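Local atomic coordinates of guanine nucleotide exchange factor p115rhogef (Homo sapiens, PDB entry 1IAP), a protein that is a guanine nucleotide exchange factor for Rho, whose RGS-like domain probably binds activated G protein alpha subunits of the G12/13 class. Residues Arg14-Gln23 and Glu149-Leu160. Numbering follows the deposited sequence.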
loop_
_atom_site.group_PDB
_atom_site.type_symbol
_atom_site.label_atom_id
_atom_site.label_comp_id
_atom_site.label_asym_id
_atom_site.label_seq_id
_atom_site.Cartn_x
_atom_site.Cartn_y
_atom_site.Cartn_z
ATOM N N ARG A 14 -8.420 1.604 -6.701
ATOM C CA ARG A 14 -8.464 2.892 -7.399
ATOM C C ARG A 14 -7.087 3.548 -7.299
ATOM O O ARG A 14 -6.792 4.262 -6.340
ATOM C CB ARG A 14 -9.536 3.772 -6.758
ATOM C CG ARG A 14 -10.837 3.013 -6.434
ATOM C CD ARG A 14 -11.917 3.145 -7.507
ATOM N NE ARG A 14 -11.514 2.668 -8.830
ATOM C CZ ARG A 14 -11.587 1.402 -9.233
ATOM N NH1 ARG A 14 -12.043 0.460 -8.416
ATOM N NH2 ARG A 14 -11.232 1.081 -10.469
ATOM N N PRO A 15 -6.249 3.358 -8.331
ATOM C CA PRO A 15 -4.885 3.891 -8.403
ATOM C C PRO A 15 -4.668 5.374 -8.125
ATOM O O PRO A 15 -3.749 5.725 -7.388
ATOM C CB PRO A 15 -4.421 3.467 -9.803
ATOM C CG PRO A 15 -5.693 3.417 -10.585
ATOM C CD PRO A 15 -6.661 2.787 -9.631
ATOM N N ALA A 16 -5.503 6.239 -8.695
ATOM C CA ALA A 16 -5.363 7.680 -8.482
ATOM C C ALA A 16 -5.737 8.058 -7.050
ATOM O O ALA A 16 -5.021 8.805 -6.383
ATOM C CB ALA A 16 -6.223 8.448 -9.471
ATOM N N HIS A 17 -6.865 7.531 -6.587
ATOM C CA HIS A 17 -7.335 7.801 -5.235
ATOM C C HIS A 17 -6.346 7.248 -4.222
ATOM O O HIS A 17 -6.013 7.921 -3.249
ATOM C CB HIS A 17 -8.745 7.234 -5.047
ATOM C CG HIS A 17 -9.738 7.828 -5.997
ATOM N ND1 HIS A 17 -10.712 8.718 -5.597
ATOM C CD2 HIS A 17 -9.829 7.751 -7.347
ATOM C CE1 HIS A 17 -11.351 9.172 -6.662
ATOM N NE2 HIS A 17 -10.834 8.600 -7.736
ATOM N N LEU A 18 -5.787 6.076 -4.522
ATOM C CA LEU A 18 -4.801 5.450 -3.653
ATOM C C LEU A 18 -3.516 6.286 -3.579
ATOM O O LEU A 18 -2.950 6.451 -2.500
ATOM C CB LEU A 18 -4.505 4.017 -4.119
ATOM C CG LEU A 18 -3.608 3.189 -3.201
ATOM C CD1 LEU A 18 -4.211 3.131 -1.793
ATOM C CD2 LEU A 18 -3.451 1.789 -3.771
ATOM N N MET A 19 -3.058 6.814 -4.716
ATOM C CA MET A 19 -1.862 7.659 -4.734
ATOM C C MET A 19 -2.027 8.896 -3.839
ATOM O O MET A 19 -1.082 9.303 -3.170
ATOM C CB MET A 19 -1.501 8.104 -6.158
ATOM C CG MET A 19 -0.709 7.077 -6.971
ATOM S SD MET A 19 0.790 6.506 -6.116
ATOM C CE MET A 19 1.593 8.057 -5.717
ATOM N N ALA A 20 -3.207 9.512 -3.860
ATOM C CA ALA A 20 -3.464 10.693 -3.037
ATOM C C ALA A 20 -3.372 10.297 -1.566
ATOM O O ALA A 20 -2.734 10.981 -0.764
ATOM C CB ALA A 20 -4.856 11.282 -3.354
ATOM N N LEU A 21 -3.977 9.161 -1.231
ATOM C CA LEU A 21 -3.961 8.649 0.136
ATOM C C LEU A 21 -2.526 8.348 0.558
ATOM O O LEU A 21 -2.114 8.699 1.662
ATOM C CB LEU A 21 -4.814 7.380 0.238
ATOM C CG LEU A 21 -4.755 6.592 1.549
ATOM C CD1 LEU A 21 -5.315 7.430 2.695
ATOM C CD2 LEU A 21 -5.542 5.293 1.401
ATOM N N LEU A 22 -1.772 7.703 -0.332
ATOM C CA LEU A 22 -0.387 7.351 -0.063
ATOM C C LEU A 22 0.455 8.584 0.218
ATOM O O LEU A 22 1.241 8.591 1.162
ATOM C CB LEU A 22 0.215 6.572 -1.242
ATOM C CG LEU A 22 0.440 5.053 -1.185
ATOM C CD1 LEU A 22 0.089 4.454 0.163
ATOM C CD2 LEU A 22 -0.333 4.378 -2.290
ATOM N N GLN A 23 0.309 9.620 -0.608
ATOM C CA GLN A 23 1.080 10.843 -0.398
ATOM C C GLN A 23 0.753 11.456 0.954
ATOM O O GLN A 23 1.644 11.926 1.658
ATOM C CB GLN A 23 0.839 11.867 -1.508
ATOM C CG GLN A 23 1.607 13.168 -1.268
ATOM C CD GLN A 23 1.573 14.111 -2.443
ATOM O OE1 GLN A 23 1.508 15.333 -2.276
ATOM N NE2 GLN A 23 1.643 13.556 -3.643
ATOM N N GLU A 149 -7.813 6.462 -14.900
ATOM C CA GLU A 149 -7.342 6.395 -13.519
ATOM C C GLU A 149 -5.846 6.104 -13.492
ATOM O O GLU A 149 -5.096 6.774 -12.787
ATOM C CB GLU A 149 -8.053 5.290 -12.743
ATOM C CG GLU A 149 -9.530 5.470 -12.509
ATOM C CD GLU A 149 -10.073 4.395 -11.589
ATOM O OE1 GLU A 149 -10.217 3.246 -12.040
ATOM O OE2 GLU A 149 -10.329 4.688 -10.405
ATOM N N ARG A 150 -5.420 5.111 -14.274
ATOM C CA ARG A 150 -4.008 4.738 -14.338
ATOM C C ARG A 150 -3.141 5.880 -14.864
ATOM O O ARG A 150 -2.002 6.039 -14.443
ATOM C CB ARG A 150 -3.798 3.499 -15.220
ATOM C CG ARG A 150 -4.541 2.270 -14.763
ATOM C CD ARG A 150 -4.139 1.059 -15.589
ATOM N NE ARG A 150 -5.039 -0.067 -15.362
ATOM C CZ ARG A 150 -6.011 -0.426 -16.197
ATOM N NH1 ARG A 150 -6.203 0.251 -17.322
ATOM N NH2 ARG A 150 -6.800 -1.451 -15.899
ATOM N N HIS A 151 -3.678 6.668 -15.791
ATOM C CA HIS A 151 -2.936 7.792 -16.357
ATOM C C HIS A 151 -2.645 8.826 -15.277
ATOM O O HIS A 151 -1.511 9.293 -15.136
ATOM C CB HIS A 151 -3.729 8.444 -17.499
ATOM C CG HIS A 151 -2.990 9.540 -18.204
ATOM N ND1 HIS A 151 -3.249 10.875 -17.983
ATOM C CD2 HIS A 151 -2.003 9.497 -19.130
ATOM C CE1 HIS A 151 -2.453 11.608 -18.741
ATOM N NE2 HIS A 151 -1.687 10.797 -19.447
ATOM N N VAL A 152 -3.682 9.179 -14.523
ATOM C CA VAL A 152 -3.570 10.156 -13.443
ATOM C C VAL A 152 -2.618 9.654 -12.362
ATOM O O VAL A 152 -1.748 10.391 -11.893
ATOM C CB VAL A 152 -4.966 10.443 -12.828
ATOM C CG1 VAL A 152 -4.847 11.243 -11.519
ATOM C CG2 VAL A 152 -5.821 11.196 -13.835
ATOM N N ALA A 153 -2.792 8.399 -11.961
ATOM C CA ALA A 153 -1.947 7.799 -10.937
ATOM C C ALA A 153 -0.476 7.845 -11.333
ATOM O O ALA A 153 0.385 8.089 -10.498
ATOM C CB ALA A 153 -2.377 6.360 -10.670
ATOM N N GLU A 154 -0.188 7.619 -12.612
ATOM C CA GLU A 154 1.190 7.656 -13.093
ATOM C C GLU A 154 1.818 9.025 -12.844
ATOM O O GLU A 154 2.944 9.129 -12.349
ATOM C CB GLU A 154 1.250 7.298 -14.579
ATOM C CG GLU A 154 0.994 5.824 -14.841
ATOM C CD GLU A 154 0.807 5.475 -16.308
ATOM O OE1 GLU A 154 0.991 6.356 -17.179
ATOM O OE2 GLU A 154 0.474 4.301 -16.583
ATOM N N ARG A 155 1.066 10.077 -13.143
ATOM C CA ARG A 155 1.561 11.423 -12.929
ATOM C C ARG A 155 1.773 11.688 -11.441
ATOM O O ARG A 155 2.752 12.336 -11.059
ATOM C CB ARG A 155 0.597 12.461 -13.517
ATOM C CG ARG A 155 1.052 13.889 -13.264
ATOM C CD ARG A 155 0.230 14.904 -14.032
ATOM N NE ARG A 155 0.518 16.265 -13.588
ATOM C CZ ARG A 155 -0.288 16.985 -12.814
ATOM N NH1 ARG A 155 -1.438 16.474 -12.394
ATOM N NH2 ARG A 155 0.057 18.217 -12.458
ATOM N N LEU A 156 0.860 11.194 -10.606
ATOM C CA LEU A 156 0.978 11.401 -9.167
ATOM C C LEU A 156 2.178 10.633 -8.626
ATOM O O LEU A 156 2.881 11.126 -7.758
ATOM C CB LEU A 156 -0.294 10.980 -8.431
ATOM C CG LEU A 156 -1.649 11.510 -8.916
ATOM C CD1 LEU A 156 -2.660 11.414 -7.787
ATOM C CD2 LEU A 156 -1.540 12.936 -9.410
ATOM N N LEU A 157 2.426 9.440 -9.167
ATOM C CA LEU A 157 3.569 8.631 -8.734
ATOM C C LEU A 157 4.879 9.328 -9.105
ATOM O O LEU A 157 5.823 9.374 -8.312
ATOM C CB LEU A 157 3.521 7.238 -9.377
ATOM C CG LEU A 157 4.629 6.250 -8.963
ATOM C CD1 LEU A 157 4.726 6.170 -7.450
ATOM C CD2 LEU A 157 4.337 4.875 -9.550
ATOM N N MET A 158 4.929 9.872 -10.318
ATOM C CA MET A 158 6.118 10.569 -10.786
ATOM C C MET A 158 6.402 11.746 -9.863
ATOM O O MET A 158 7.547 11.985 -9.473
ATOM C CB MET A 158 5.915 11.055 -12.223
ATOM C CG MET A 158 7.087 11.849 -12.784
ATOM S SD MET A 158 6.809 12.378 -14.485
ATOM C CE MET A 158 7.350 10.908 -15.376
ATOM N N HIS A 159 5.341 12.448 -9.478
ATOM C CA HIS A 159 5.466 13.595 -8.596
ATOM C C HIS A 159 5.952 13.207 -7.201
ATOM O O HIS A 159 6.772 13.911 -6.613
ATOM C CB HIS A 159 4.135 14.336 -8.496
ATOM C CG HIS A 159 4.245 15.687 -7.860
ATOM N ND1 HIS A 159 4.228 15.870 -6.494
ATOM C CD2 HIS A 159 4.363 16.919 -8.404
ATOM C CE1 HIS A 159 4.331 17.158 -6.224
ATOM N NE2 HIS A 159 4.415 17.817 -7.366
ATOM N N LEU A 160 5.460 12.087 -6.679
ATOM C CA LEU A 160 5.866 11.640 -5.355
ATOM C C LEU A 160 7.346 11.276 -5.345
ATOM O O LEU A 160 8.058 11.583 -4.388
ATOM C CB LEU A 160 5.010 10.455 -4.895
ATOM C CG LEU A 160 5.297 9.913 -3.488
ATOM C CD1 LEU A 160 5.365 11.050 -2.467
ATOM C CD2 LEU A 160 4.233 8.920 -3.094
#
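The guanidinium of Arg-14 and the carboxylate of Glu-149 lie edge to edge and nearly coplanar, their planes 5° apart. Arg-14 grips side-on: NE reaches Glu-149 OE2 at 2.8 Å and NH2 reaches OE1 at 2.9 Å, both almost straight and both received by syn lone pairs. The Arg-14 chain bends at chi2 (-96°) and again at chi3, turning the NE/NH2 edge to the acid, whereas Glu-149 extends beyond CG to meet it. Arg-14 is the N-cap of helix 15-28, and the salt bridge ties this helix start to helix 142-162, joining N- and C-terminal parts of the all-helical RGS-like domain. Segments 15-23 and 149-160 run in nearly the same direction, their axes 24° apart and 8.0 Å at closest approach. Just inside the bridge, Pro-15 CG rests on Glu-149 CB, and Pro-15 CB meets the Ala-153 methyl at 3.6 Å. Small residues bring the backbones close here, with the CA atoms of Ala-16 and Ala-153 4.2 Å apart; Ala-16 CB also touches Val-152 CG1. Farther along, Met-19 is a knob in a hole of Ala-153, Leu-156, Leu-157 and Leu-160. Its chain, folded at chi2 and chi3, tucks CE against Leu-157 CA at 3.7 Å and Leu-160 CD2 at 3.8 Å, while Met-185 of helix 171-187 also touches Met-19. An alanine in place of Arg-14 would probably leave the carboxylate of Glu-149 without its paired charge and free to turn. The two coplanar bonds thus fix the rotation of both charged groups, while close alanine and methionine packing sets the helix spacing.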